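PDB 5WHM: IclR family transcriptional regulator from Brucella abortus, which acts as an IclR-type transcriptional repressor, probably binding operator DNA through its helix-turn-helix domain and answering to a small effector in its C-terminal domain. Local coordinates for residues Val32-Thr37 and Ala123-Ser128; Leu43-Ile48 and Pro57-Leu62; Tyr71-Ala76 and Gln82-Ile87. All coordinates share one frame; numbering follows the deposited sequence.

Interaction 1: Val32-Thr37 and Ala123-Ser128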
ATOM      1  N   VAL C  32       2.650  15.334   6.431  1.00 23.83           N
ATOM      2  CA  VAL C  32       2.131  15.821   5.151  1.00 24.26           C
ATOM      3  C   VAL C  32       1.538  14.666   4.335  1.00 22.54           C
ATOM      4  O   VAL C  32       0.429  14.766   3.804  1.00 25.89           O
ATOM      5  CB  VAL C  32       3.242  16.549   4.353  1.00 27.03           C
ATOM      6  CG1 VAL C  32       2.820  16.741   2.867  1.00 20.56           C
ATOM      7  CG2 VAL C  32       3.601  17.909   5.012  1.00 22.11           C
ATOM      8  N   LEU C  33       2.274  13.563   4.200  1.00 21.19           N
ATOM      9  CA  LEU C  33       1.739  12.444   3.419  1.00 22.90           C
ATOM     10  C   LEU C  33       0.466  11.883   4.045  1.00 22.81           C
ATOM     11  O   LEU C  33      -0.428  11.431   3.321  1.00 22.47           O
ATOM     12  CB  LEU C  33       2.775  11.329   3.287  1.00 22.77           C
ATOM     13  CG  LEU C  33       3.972  11.653   2.394  1.00 23.48           C
ATOM     14  CD1 LEU C  33       5.029  10.545   2.542  1.00 24.49           C
ATOM     15  CD2 LEU C  33       3.489  11.811   0.930  1.00 20.35           C
ATOM     16  N   ARG C  34       0.343  11.939   5.377  1.00 22.50           N
ATOM     17  CA  ARG C  34      -0.884  11.443   6.018  1.00 27.11           C
ATOM     18  C   ARG C  34      -2.100  12.330   5.762  1.00 29.68           C
ATOM     19  O   ARG C  34      -3.221  11.919   6.099  1.00 27.72           O
ATOM     20  CB  ARG C  34      -0.694  11.314   7.527  1.00 31.13           C
ATOM     21  CG  ARG C  34       0.196  10.173   7.983  1.00 30.39           C
ATOM     22  CD  ARG C  34       0.065  10.020   9.514  1.00 42.59           C
ATOM     23  NE  ARG C  34       0.796   8.868  10.041  1.00 49.09           N
ATOM     24  CZ  ARG C  34       0.231   7.711  10.395  1.00 47.97           C
ATOM     25  NH1 ARG C  34       0.986   6.712  10.872  1.00 45.07           N
ATOM     26  NH2 ARG C  34      -1.085   7.552  10.284  1.00 42.59           N
ATOM     27  N   CYS C  35      -1.912  13.538   5.221  1.00 25.72           N
ATOM     28  CA  CYS C  35      -3.051  14.403   4.910  1.00 28.55           C
ATOM     29  C   CYS C  35      -3.893  13.839   3.782  1.00 30.39           C
ATOM     30  O   CYS C  35      -5.064  14.196   3.658  1.00 26.49           O
ATOM     31  CB  CYS C  35      -2.573  15.794   4.492  1.00 30.38           C
ATOM     32  SG  CYS C  35      -1.979  16.756   5.858  1.00 30.93           S
ATOM     33  N   PHE C  36      -3.287  13.021   2.922  1.00 24.16           N
ATOM     34  CA  PHE C  36      -3.972  12.427   1.780  1.00 31.03           C
ATOM     35  C   PHE C  36      -4.680  11.161   2.233  1.00 32.55           C
ATOM     36  O   PHE C  36      -4.095  10.322   2.934  1.00 33.90           O
ATOM     37  CB  PHE C  36      -2.978  12.133   0.652  1.00 21.55           C
ATOM     38  CG  PHE C  36      -2.320  13.377   0.090  1.00 24.43           C
ATOM     39  CD1 PHE C  36      -1.216  13.924   0.713  1.00 24.88           C
ATOM     40  CD2 PHE C  36      -2.823  14.007  -1.051  1.00 27.79           C
ATOM     41  CE1 PHE C  36      -0.609  15.088   0.224  1.00 29.21           C
ATOM     42  CE2 PHE C  36      -2.212  15.148  -1.568  1.00 29.22           C
ATOM     43  CZ  PHE C  36      -1.105  15.697  -0.933  1.00 29.55           C
ATOM     44  N   THR C  37      -5.959  11.063   1.912  1.00 27.21           N
ATOM     45  CA  THR C  37      -6.699   9.894   2.359  1.00 27.12           C
ATOM     46  C   THR C  37      -7.442   9.312   1.171  1.00 26.75           C
ATOM     47  O   THR C  37      -7.436   9.929   0.097  1.00 30.62           O
ATOM     48  CB  THR C  37      -7.699  10.252   3.483  1.00 31.86           C
ATOM     49  OG1 THR C  37      -8.840  10.874   2.891  1.00 32.47           O
ATOM     50  CG2 THR C  37      -7.095  11.174   4.534  1.00 34.71           C
ATOM     51  N   ALA C 123      -5.324  -4.311  12.095  1.00 27.04           N
ATOM     52  CA  ALA C 123      -4.488  -3.836  13.194  1.00 27.14           C
ATOM     53  C   ALA C 123      -4.583  -2.310  13.257  1.00 29.21           C
ATOM     54  O   ALA C 123      -4.970  -1.646  12.287  1.00 28.27           O
ATOM     55  CB  ALA C 123      -3.019  -4.277  13.030  1.00 29.18           C
ATOM     56  N   ARG C 124      -4.228  -1.759  14.411  1.00 29.14           N
ATOM     57  CA  ARG C 124      -4.425  -0.339  14.652  1.00 31.41           C
ATOM     58  C   ARG C 124      -3.306   0.495  14.032  1.00 30.17           C
ATOM     59  O   ARG C 124      -2.133   0.107  14.076  1.00 30.31           O
ATOM     60  CB  ARG C 124      -4.485  -0.065  16.151  1.00 31.42           C
ATOM     61  CG  ARG C 124      -4.735   1.393  16.480  1.00 34.79           C
ATOM     62  CD  ARG C 124      -4.908   1.607  17.988  1.00 36.55           C
ATOM     63  NE  ARG C 124      -3.653   1.424  18.719  1.00 36.73           N
ATOM     64  CZ  ARG C 124      -2.763   2.393  18.933  1.00 42.00           C
ATOM     65  NH1 ARG C 124      -2.959   3.618  18.452  1.00 38.35           N
ATOM     66  NH2 ARG C 124      -1.664   2.132  19.616  1.00 44.17           N
ATOM     67  N   ASP C 125      -3.677   1.651  13.470  1.00 30.59           N
ATOM     68  CA  ASP C 125      -2.734   2.736  13.153  1.00 31.57           C
ATOM     69  C   ASP C 125      -3.367   4.036  13.645  1.00 35.68           C
ATOM     70  O   ASP C 125      -4.398   4.466  13.110  1.00 33.13           O
ATOM     71  CB  ASP C 125      -2.391   2.809  11.643  1.00 30.77           C
ATOM     72  CG  ASP C 125      -1.497   4.050  11.291  1.00 41.03           C
ATOM     73  OD1 ASP C 125      -1.988   5.039  10.700  1.00 38.18           O
ATOM     74  OD2 ASP C 125      -0.290   4.044  11.635  1.00 38.02           O
ATOM     75  N   ARG C 126      -2.766   4.627  14.687  1.00 34.93           N
ATOM     76  CA  ARG C 126      -3.239   5.821  15.391  1.00 38.89           C
ATOM     77  C   ARG C 126      -4.657   5.608  15.899  1.00 39.65           C
ATOM     78  O   ARG C 126      -4.863   4.783  16.791  1.00 37.82           O
ATOM     79  CB  ARG C 126      -3.151   7.084  14.524  1.00 37.97           C
ATOM     80  CG  ARG C 126      -1.728   7.540  14.326  1.00 48.95           C
ATOM     81  CD  ARG C 126      -1.653   8.991  13.902  1.00 51.45           C
ATOM     82  NE  ARG C 126      -0.304   9.276  13.468  1.00 54.62           N
ATOM     83  CZ  ARG C 126       0.108  10.454  13.028  1.00 54.85           C
ATOM     84  NH1 ARG C 126      -0.735  11.483  12.949  1.00 52.32           N
ATOM     85  NH2 ARG C 126       1.365  10.588  12.667  1.00 59.84           N
ATOM     86  N   LEU C 127      -5.636   6.323  15.340  1.00 38.71           N
ATOM     87  CA  LEU C 127      -7.020   6.204  15.803  1.00 39.74           C
ATOM     88  C   LEU C 127      -7.907   5.443  14.815  1.00 39.76           C
ATOM     89  O   LEU C 127      -9.132   5.611  14.826  1.00 42.67           O
ATOM     90  CB  LEU C 127      -7.598   7.596  16.097  1.00 40.63           C
ATOM     91  CG  LEU C 127      -6.831   8.443  17.131  1.00 49.71           C
ATOM     92  CD1 LEU C 127      -7.285   9.917  17.160  1.00 45.92           C
ATOM     93  CD2 LEU C 127      -6.943   7.833  18.525  1.00 47.31           C
ATOM     94  N   SER C 128      -7.314   4.595  13.962  1.00 34.98           N
ATOM     95  CA  SER C 128      -8.055   3.797  12.995  1.00 34.56           C
ATOM     96  C   SER C 128      -7.590   2.342  13.036  1.00 34.31           C
ATOM     97  O   SER C 128      -6.493   2.027  13.505  1.00 33.59           O
ATOM     98  CB  SER C 128      -7.885   4.355  11.562  1.00 35.35           C
ATOM     99  OG  SER C 128      -8.418   5.672  11.444  1.00 37.14           O
TER
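Arg34 and Arg126 are the residues whose backbones come nearest, with CA atoms 11.2 Å apart, a gap that long side chains span between the type I turn Leu33-Phe36 and the type II' turn Asp125-Ser128. Arg34 is extended from CG to NE and presents the end of its guanidinium to Asp125, which advances from the opposite direction. Its NH2 lies 2.7 Å from Asp125 OD1. Its NH1 lies 3.1 Å from Asp125 OD2, in a bond that is almost straight. Each oxygen uses its syn lone pair, and the two flat groups are nearly coplanar, 8° apart: an end-on, two-pronged salt bridge, to which the flat guanidinium of arginine is well suited. Asp125 holds CG anti to its backbone N (chi1 174°), which helps aim the carboxylate across the gap. Arg126, also extended, slides its guanidinium over one face of that of Arg34, centres 3.8 Å apart and planes 21° apart. This stack of like charges brings Arg34 NE and Arg126 NH2, both donors, within 3.2 Å without a bond; it is probably made tolerable by Asp125, which pairs with Arg34, and by Glu31, which forms a salt bridge with Arg126. Asp125 OD1 is also held by Arg89 of the second subunit. The contact thus ties segment 32-37, which follows on from helix 24-33 and whose Val32 and Leu33 pack on helix 56-69, to the hairpin joining strands 118-125 and 128-135 of the C-terminal domain, beside helix 168-181.

Interaction 2: Leu43-Ile48 and Pro57-Leu62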
ATOM      1  N   LEU C  43      -4.636  17.961  -2.790  1.00 27.63           N
ATOM      2  CA  LEU C  43      -4.420  19.001  -1.802  1.00 31.66           C
ATOM      3  C   LEU C  43      -3.331  19.955  -2.278  1.00 33.31           C
ATOM      4  O   LEU C  43      -2.339  19.534  -2.884  1.00 28.45           O
ATOM      5  CB  LEU C  43      -4.014  18.409  -0.446  1.00 30.07           C
ATOM      6  CG  LEU C  43      -4.974  17.421   0.214  1.00 32.12           C
ATOM      7  CD1 LEU C  43      -4.307  16.766   1.400  1.00 31.86           C
ATOM      8  CD2 LEU C  43      -6.238  18.153   0.632  1.00 30.89           C
ATOM      9  N   GLY C  44      -3.512  21.239  -1.960  1.00 32.48           N
ATOM     10  CA  GLY C  44      -2.482  22.238  -2.150  1.00 36.34           C
ATOM     11  C   GLY C  44      -1.762  22.583  -0.841  1.00 37.39           C
ATOM     12  O   GLY C  44      -2.129  22.129   0.238  1.00 33.44           O
ATOM     13  N   ASN C  45      -0.730  23.431  -0.961  1.00 37.77           N
ATOM     14  CA  ASN C  45       0.099  23.765   0.197  1.00 38.85           C
ATOM     15  C   ASN C  45      -0.736  24.379   1.328  1.00 38.72           C
ATOM     16  O   ASN C  45      -0.514  24.068   2.501  1.00 34.90           O
ATOM     17  CB  ASN C  45       1.251  24.708  -0.224  1.00 43.26           C
ATOM     18  CG  ASN C  45       2.414  23.961  -0.979  1.00 41.79           C
ATOM     19  OD1 ASN C  45       2.858  22.889  -0.568  1.00 33.95           O
ATOM     20  ND2 ASN C  45       2.895  24.547  -2.072  1.00 45.83           N
ATOM     21  N   GLN C  46      -1.722  25.222   1.003  1.00 39.55           N
ATOM     22  CA  GLN C  46      -2.472  25.889   2.066  1.00 46.46           C
ATOM     23  C   GLN C  46      -3.382  24.921   2.823  1.00 45.06           C
ATOM     24  O   GLN C  46      -3.519  25.026   4.048  1.00 40.10           O
ATOM     25  CB  GLN C  46      -3.287  27.057   1.509  1.00 52.81           C
ATOM     26  CG  GLN C  46      -3.958  27.905   2.613  1.00 60.96           C
ATOM     27  CD  GLN C  46      -2.939  28.657   3.497  1.00 67.03           C
ATOM     28  OE1 GLN C  46      -2.429  29.722   3.117  1.00 69.56           O
ATOM     29  NE2 GLN C  46      -2.653  28.107   4.682  1.00 65.78           N
ATOM     30  N   GLU C  47      -4.040  23.997   2.116  1.00 42.08           N
ATOM     31  CA  GLU C  47      -4.810  22.961   2.807  1.00 41.19           C
ATOM     32  C   GLU C  47      -3.911  22.126   3.703  1.00 37.91           C
ATOM     33  O   GLU C  47      -4.301  21.749   4.813  1.00 38.67           O
ATOM     34  CB  GLU C  47      -5.515  22.042   1.801  1.00 47.16           C
ATOM     35  CG  GLU C  47      -6.678  22.666   1.046  1.00 52.39           C
ATOM     36  CD  GLU C  47      -7.038  21.869  -0.211  1.00 52.87           C
ATOM     37  OE1 GLU C  47      -8.064  21.141  -0.190  1.00 53.85           O
ATOM     38  OE2 GLU C  47      -6.288  21.974  -1.219  1.00 48.31           O
ATOM     39  N   ILE C  48      -2.701  21.816   3.235  1.00 32.33           N
ATOM     40  CA  ILE C  48      -1.798  20.987   4.025  1.00 29.95           C
ATOM     41  C   ILE C  48      -1.301  21.755   5.249  1.00 33.25           C
ATOM     42  O   ILE C  48      -1.175  21.182   6.337  1.00 29.59           O
ATOM     43  CB  ILE C  48      -0.650  20.454   3.149  1.00 27.90           C
ATOM     44  CG1 ILE C  48      -1.214  19.483   2.093  1.00 26.27           C
ATOM     45  CG2 ILE C  48       0.412  19.749   3.999  1.00 24.74           C
ATOM     46  CD1 ILE C  48      -0.234  19.145   0.991  1.00 25.40           C
ATOM     47  N   PRO C  57       5.619  28.097   4.277  1.00 36.47           N
ATOM     48  CA  PRO C  57       6.951  27.843   3.680  1.00 30.39           C
ATOM     49  C   PRO C  57       7.512  26.487   4.076  1.00 32.56           C
ATOM     50  O   PRO C  57       8.230  25.860   3.291  1.00 31.64           O
ATOM     51  CB  PRO C  57       7.828  28.993   4.216  1.00 35.88           C
ATOM     52  CG  PRO C  57       6.870  30.023   4.739  1.00 38.27           C
ATOM     53  CD  PRO C  57       5.639  29.265   5.183  1.00 37.25           C
ATOM     54  N   THR C  58       7.181  26.000   5.274  1.00 32.07           N
ATOM     55  CA  THR C  58       7.656  24.687   5.695  1.00 31.93           C
ATOM     56  C   THR C  58       6.995  23.588   4.882  1.00 28.30           C
ATOM     57  O   THR C  58       7.664  22.677   4.377  1.00 27.05           O
ATOM     58  CB  THR C  58       7.372  24.506   7.182  1.00 34.69           C
ATOM     59  OG1 THR C  58       8.148  25.453   7.899  1.00 39.08           O
ATOM     60  CG2 THR C  58       7.731  23.092   7.655  1.00 34.21           C
ATOM     61  N   VAL C  59       5.670  23.660   4.748  1.00 28.62           N
ATOM     62  CA  VAL C  59       4.950  22.713   3.911  1.00 29.00           C
ATOM     63  C   VAL C  59       5.503  22.745   2.483  1.00 26.97           C
ATOM     64  O   VAL C  59       5.700  21.690   1.868  1.00 26.82           O
ATOM     65  CB  VAL C  59       3.446  23.030   3.947  1.00 30.42           C
ATOM     66  CG1 VAL C  59       2.693  22.206   2.891  1.00 28.26           C
ATOM     67  CG2 VAL C  59       2.910  22.800   5.369  1.00 27.44           C
ATOM     68  N   SER C  60       5.777  23.955   1.970  0.54 24.01           N
ATOM     69  CA  SER C  60       6.286  24.102   0.602  0.54 26.25           C
ATOM     70  C   SER C  60       7.580  23.332   0.388  0.54 25.86           C
ATOM     71  O   SER C  60       7.765  22.713  -0.667  0.54 26.94           O
ATOM     72  CB  SER C  60       6.507  25.579   0.268  0.54 31.32           C
ATOM     73  OG  SER C  60       5.277  26.232   0.044  0.54 36.17           O
ATOM     74  N   ARG C  61       8.508  23.386   1.350  0.54 25.13           N
ATOM     75  CA  ARG C  61       9.740  22.604   1.216  0.54 25.49           C
ATOM     76  C   ARG C  61       9.442  21.110   1.233  0.54 24.61           C
ATOM     77  O   ARG C  61      10.020  20.343   0.454  0.54 23.05           O
ATOM     78  CB  ARG C  61      10.732  22.947   2.339  0.54 28.47           C
ATOM     79  CG  ARG C  61      11.248  24.385   2.362  0.54 32.36           C
ATOM     80  CD  ARG C  61      12.310  24.555   3.457  0.54 35.80           C
ATOM     81  NE  ARG C  61      13.441  23.664   3.207  0.54 35.57           N
ATOM     82  CZ  ARG C  61      14.442  23.454   4.049  0.54 37.91           C
ATOM     83  NH1 ARG C  61      14.478  24.087   5.215  0.54 44.02           N
ATOM     84  NH2 ARG C  61      15.415  22.618   3.716  0.54 32.26           N
ATOM     85  N   LEU C  62       8.536  20.674   2.119  1.00 22.22           N
ATOM     86  CA  LEU C  62       8.235  19.248   2.235  1.00 21.55           C
ATOM     87  C   LEU C  62       7.591  18.701   0.963  1.00 24.32           C
ATOM     88  O   LEU C  62       8.007  17.643   0.454  1.00 22.12           O
ATOM     89  CB  LEU C  62       7.337  18.999   3.457  1.00 20.57           C
ATOM     90  CG  LEU C  62       7.993  19.408   4.779  1.00 24.65           C
ATOM     91  CD1 LEU C  62       6.950  19.496   5.919  1.00 23.77           C
ATOM     92  CD2 LEU C  62       9.104  18.418   5.088  1.00 25.63           C
TER
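Ile48 and Val59 meet through their methyl branches, which cross at a slant, with Ile48 CG2 3.5 Å from Val59 CG1. Both are beta-branched, and in each the touching methyl is the one anti to the backbone N (Val59 chi1 170°), which directs it from its own helix toward the other. Short, stiff side chains suit this spot, because the backbones of helices 45-52 and 56-69 approach to 6.2 Å between the CA atoms of Asn45 and Val59. Val59 CG2 lies farther from Ile48 CG2, at 4.2 Å, which leaves CG1 as the main point of contact. One turn earlier on its helix, Asn45 slides past Val59 in the opposite direction, and its OD1 rests 3.5 Å from the same Val59 CG1. The methyl is therefore met by an isoleucine branch and by an amide oxygen. Beyond it the amide comes near Ser60, which has two conformers; in one of them OG is hydrogen-bonded to the carbonyl of Lys56 and makes no hydrogen bond to Asn45. Asn45 OD1 is hydrogen-bonded to Thr63 OG1, one turn farther along helix 56-69. Gly44 is the N-cap of helix 45-52, and its N donates to Glu47 OE2 over 3.0 Å, which ties the start of that helix to its first turn. These two helices are the helix-turn-helix pair, the second being the probable recognition helix. The contact has no hydrogen bond across its two segments; apolar contact between Ile48 and Val59 makes up its buried part, while Asn45 adds a polar link to Thr63 that should help fix how the helices sit against each other.

Interaction 3: Tyr71-Ala76 and Gln82-Ile87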
ATOM      1  N   TYR C  71       7.126  10.681  -4.480  1.00 18.75           N
ATOM      2  CA  TYR C  71       6.027  10.321  -3.561  1.00 20.80           C
ATOM      3  C   TYR C  71       4.794  11.186  -3.740  1.00 21.60           C
ATOM      4  O   TYR C  71       3.691  10.773  -3.348  1.00 21.78           O
ATOM      5  CB  TYR C  71       6.468  10.438  -2.095  1.00 17.67           C
ATOM      6  CG  TYR C  71       7.662   9.569  -1.817  1.00 23.16           C
ATOM      7  CD1 TYR C  71       7.557   8.170  -1.880  1.00 22.58           C
ATOM      8  CD2 TYR C  71       8.902  10.138  -1.485  1.00 21.23           C
ATOM      9  CE1 TYR C  71       8.660   7.361  -1.657  1.00 18.70           C
ATOM     10  CE2 TYR C  71      10.012   9.331  -1.254  1.00 21.84           C
ATOM     11  CZ  TYR C  71       9.872   7.943  -1.342  1.00 23.06           C
ATOM     12  OH  TYR C  71      10.953   7.122  -1.100  1.00 23.63           O
ATOM     13  N   LEU C  72       4.957  12.415  -4.220  1.00 21.26           N
ATOM     14  CA  LEU C  72       3.829  13.232  -4.639  1.00 17.74           C
ATOM     15  C   LEU C  72       3.990  13.536  -6.112  1.00 22.21           C
ATOM     16  O   LEU C  72       5.106  13.563  -6.628  1.00 22.22           O
ATOM     17  CB  LEU C  72       3.745  14.564  -3.867  1.00 18.50           C
ATOM     18  CG  LEU C  72       3.405  14.496  -2.377  1.00 21.77           C
ATOM     19  CD1 LEU C  72       3.400  15.957  -1.871  1.00 20.48           C
ATOM     20  CD2 LEU C  72       2.007  13.854  -2.162  1.00 20.91           C
ATOM     21  N   ARG C  73       2.882  13.835  -6.782  1.00 22.02           N
ATOM     22  CA  ARG C  73       2.948  14.437  -8.100  1.00 23.76           C
ATOM     23  C   ARG C  73       2.218  15.763  -8.031  1.00 27.42           C
ATOM     24  O   ARG C  73       1.386  15.976  -7.148  1.00 29.66           O
ATOM     25  CB  ARG C  73       2.369  13.528  -9.199  1.00 29.37           C
ATOM     26  CG  ARG C  73       0.950  13.027  -8.941  1.00 31.90           C
ATOM     27  CD  ARG C  73       0.503  12.144 -10.118  1.00 37.80           C
ATOM     28  NE  ARG C  73      -0.869  11.686  -9.951  1.00 40.89           N
ATOM     29  CZ  ARG C  73      -1.216  10.455  -9.565  1.00 51.39           C
ATOM     30  NH1 ARG C  73      -0.289   9.528  -9.333  1.00 55.86           N
ATOM     31  NH2 ARG C  73      -2.499  10.144  -9.428  1.00 48.64           N
ATOM     32  N   GLN C  74       2.579  16.690  -8.911  1.00 23.45           N
ATOM     33  CA  GLN C  74       1.992  18.025  -8.891  1.00 27.19           C
ATOM     34  C   GLN C  74       1.370  18.305 -10.250  1.00 35.23           C
ATOM     35  O   GLN C  74       2.019  18.103 -11.284  1.00 36.07           O
ATOM     36  CB  GLN C  74       3.043  19.098  -8.558  1.00 28.67           C
ATOM     37  CG  GLN C  74       2.455  20.470  -8.221  1.00 33.85           C
ATOM     38  CD  GLN C  74       3.539  21.507  -7.876  1.00 39.34           C
ATOM     39  OE1 GLN C  74       4.719  21.292  -8.160  1.00 45.92           O
ATOM     40  NE2 GLN C  74       3.140  22.625  -7.254  1.00 34.24           N
ATOM     41  N   ASP C  75       0.136  18.800 -10.259  1.00 35.38           N
ATOM     42  CA  ASP C  75      -0.473  19.202 -11.520  1.00 40.64           C
ATOM     43  C   ASP C  75       0.152  20.516 -11.982  1.00 45.95           C
ATOM     44  O   ASP C  75       0.211  21.487 -11.214  1.00 40.59           O
ATOM     45  CB  ASP C  75      -1.987  19.347 -11.377  1.00 45.21           C
ATOM     46  CG  ASP C  75      -2.659  19.776 -12.685  1.00 58.97           C
ATOM     47  OD1 ASP C  75      -2.410  20.909 -13.166  1.00 63.17           O
ATOM     48  OD2 ASP C  75      -3.419  18.961 -13.247  1.00 62.73           O
ATOM     49  N   ALA C  76       0.595  20.550 -13.251  1.00 52.46           N
ATOM     50  CA  ALA C  76       1.371  21.686 -13.760  1.00 57.93           C
ATOM     51  C   ALA C  76       0.526  22.956 -13.849  1.00 58.86           C
ATOM     52  O   ALA C  76       1.025  24.057 -13.588  1.00 57.05           O
ATOM     53  CB  ALA C  76       1.975  21.353 -15.130  1.00 59.43           C
ATOM     54  N   GLN C  82      -1.013  15.176  -5.479  1.00 26.35           N
ATOM     55  CA  GLN C  82      -1.617  13.879  -5.194  1.00 27.62           C
ATOM     56  C   GLN C  82      -0.502  12.913  -4.852  1.00 25.67           C
ATOM     57  O   GLN C  82       0.649  13.104  -5.283  1.00 24.37           O
ATOM     58  CB  GLN C  82      -2.405  13.336  -6.392  1.00 24.60           C
ATOM     59  CG  GLN C  82      -3.546  14.150  -6.819  1.00 30.09           C
ATOM     60  CD  GLN C  82      -4.392  13.394  -7.815  1.00 39.88           C
ATOM     61  OE1 GLN C  82      -3.917  13.017  -8.885  1.00 42.52           O
ATOM     62  NE2 GLN C  82      -5.651  13.147  -7.459  1.00 39.54           N
ATOM     63  N   LEU C  83      -0.842  11.870  -4.090  1.00 21.01           N
ATOM     64  CA  LEU C  83       0.118  10.794  -3.833  1.00 22.93           C
ATOM     65  C   LEU C  83       0.540  10.169  -5.166  1.00 22.59           C
ATOM     66  O   LEU C  83      -0.276  10.014  -6.078  1.00 21.13           O
ATOM     67  CB  LEU C  83      -0.497   9.693  -2.943  1.00 19.63           C
ATOM     68  CG  LEU C  83      -0.834  10.157  -1.503  1.00 20.29           C
ATOM     69  CD1 LEU C  83      -1.589   9.025  -0.777  1.00 17.93           C
ATOM     70  CD2 LEU C  83       0.443  10.539  -0.752  1.00 20.31           C
ATOM     71  N   ASP C  84       1.797   9.732  -5.247  1.00 20.59           N
ATOM     72  CA  ASP C  84       2.274   9.126  -6.483  1.00 23.69           C
ATOM     73  C   ASP C  84       2.868   7.737  -6.213  1.00 18.90           C
ATOM     74  O   ASP C  84       2.963   7.273  -5.065  1.00 21.68           O
ATOM     75  CB  ASP C  84       3.288  10.057  -7.182  1.00 21.73           C
ATOM     76  CG  ASP C  84       3.403   9.803  -8.704  1.00 30.18           C
ATOM     77  OD1 ASP C  84       2.746   8.895  -9.274  1.00 32.87           O
ATOM     78  OD2 ASP C  84       4.172  10.562  -9.330  1.00 35.29           O
ATOM     79  N   ILE C  85       3.277   7.096  -7.319  1.00 20.72           N
ATOM     80  CA  ILE C  85       3.631   5.675  -7.367  1.00 27.07           C
ATOM     81  C   ILE C  85       4.705   5.330  -6.356  1.00 24.70           C
ATOM     82  O   ILE C  85       4.750   4.200  -5.847  1.00 22.97           O
ATOM     83  CB  ILE C  85       4.135   5.287  -8.782  1.00 35.04           C
ATOM     84  CG1 ILE C  85       3.150   5.736  -9.869  1.00 42.75           C
ATOM     85  CG2 ILE C  85       4.421   3.762  -8.840  1.00 30.54           C
ATOM     86  CD1 ILE C  85       1.690   5.295  -9.598  1.00 39.03           C
ATOM     87  N   GLY C  86       5.630   6.255  -6.094  1.00 19.18           N
ATOM     88  CA  GLY C  86       6.691   5.912  -5.173  1.00 19.81           C
ATOM     89  C   GLY C  86       6.193   5.558  -3.789  1.00 22.01           C
ATOM     90  O   GLY C  86       6.894   4.862  -3.054  1.00 23.11           O
ATOM     91  N   ILE C  87       4.970   5.962  -3.438  1.00 19.29           N
ATOM     92  CA  ILE C  87       4.417   5.558  -2.131  1.00 20.48           C
ATOM     93  C   ILE C  87       4.392   4.031  -2.007  1.00 19.96           C
ATOM     94  O   ILE C  87       4.660   3.473  -0.930  1.00 19.36           O
ATOM     95  CB  ILE C  87       3.008   6.167  -1.936  1.00 24.76           C
ATOM     96  CG1 ILE C  87       3.067   7.702  -1.827  1.00 22.09           C
ATOM     97  CG2 ILE C  87       2.276   5.585  -0.700  1.00 22.43           C
ATOM     98  CD1 ILE C  87       3.682   8.207  -0.494  1.00 21.66           C
TER
HETATM   99  O   HOH W   1       6.193  12.425  -8.728  1.00 35.26           O
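The guanidinium of Arg73 has the carbonyl oxygen of Leu83 over one face, 3.3 Å above the plane, and Asp84 OD1 at its edge, in plane. Arg73 CG sits between the backbone N and the carbonyl carbon (chi1 54°), and the extended chain lays the guanidinium across Gln82 and Leu83. Arg73 NH1 forms a salt bridge with Asp84 OD1 at 3.1 Å; the planes stand at 90°, and NH1 comes from above the carboxylate plane. Ile85 N grips this oxygen from the opposite face. Arg73 NH2 bonds to Gln82 OE1 at 3.2 Å. The ring of Tyr71 has Gly86 O and Ile87 N at its edge; glycine lets the backbone come this close. Arg73 and Gln82 form an antiparallel hydrogen-bonded pair, with Arg73 N 2.8 Å from Gln82 O, and Asp84 N bonds to Tyr71 O. The side chains of Leu72 and Leu83 diverge but touch through their CD2 atoms, 3.9 Å apart, facing Leu33 and Phe36. A water joins Leu72 O to Asp84 OD2. Tyr71 OH bonds to Arg34 of the second subunit. In this wing of the winged helix-turn-helix, polar groups brace the strands together, Leu72 and Leu83 pack on the helices, and the carboxylate probably offsets the charge of Arg73.

In the fold
From the N terminus, helix 24-33 leads into Val32-Thr37, the first half of interaction 1, whose loop closes only 86 residues later at Ala123-Ser128 in the C-terminal domain. Within that long loop lie the other two, in series: interaction 2 closes across the turn between helices 45-52 and 56-69, and interaction 3 then closes the hairpin of strands 72-74 and 81-83. Interactions 2 and 3 do not touch, but Val32-Thr37 reaches both: Val32 packs on Ile48 and Leu62, while Leu33 and Phe36 pack on Leu83. Segment 32-37 thus contacts both other pairs within the DNA-binding domain, and interaction 1 joins it to the C-terminal domain. All three touch the second subunit.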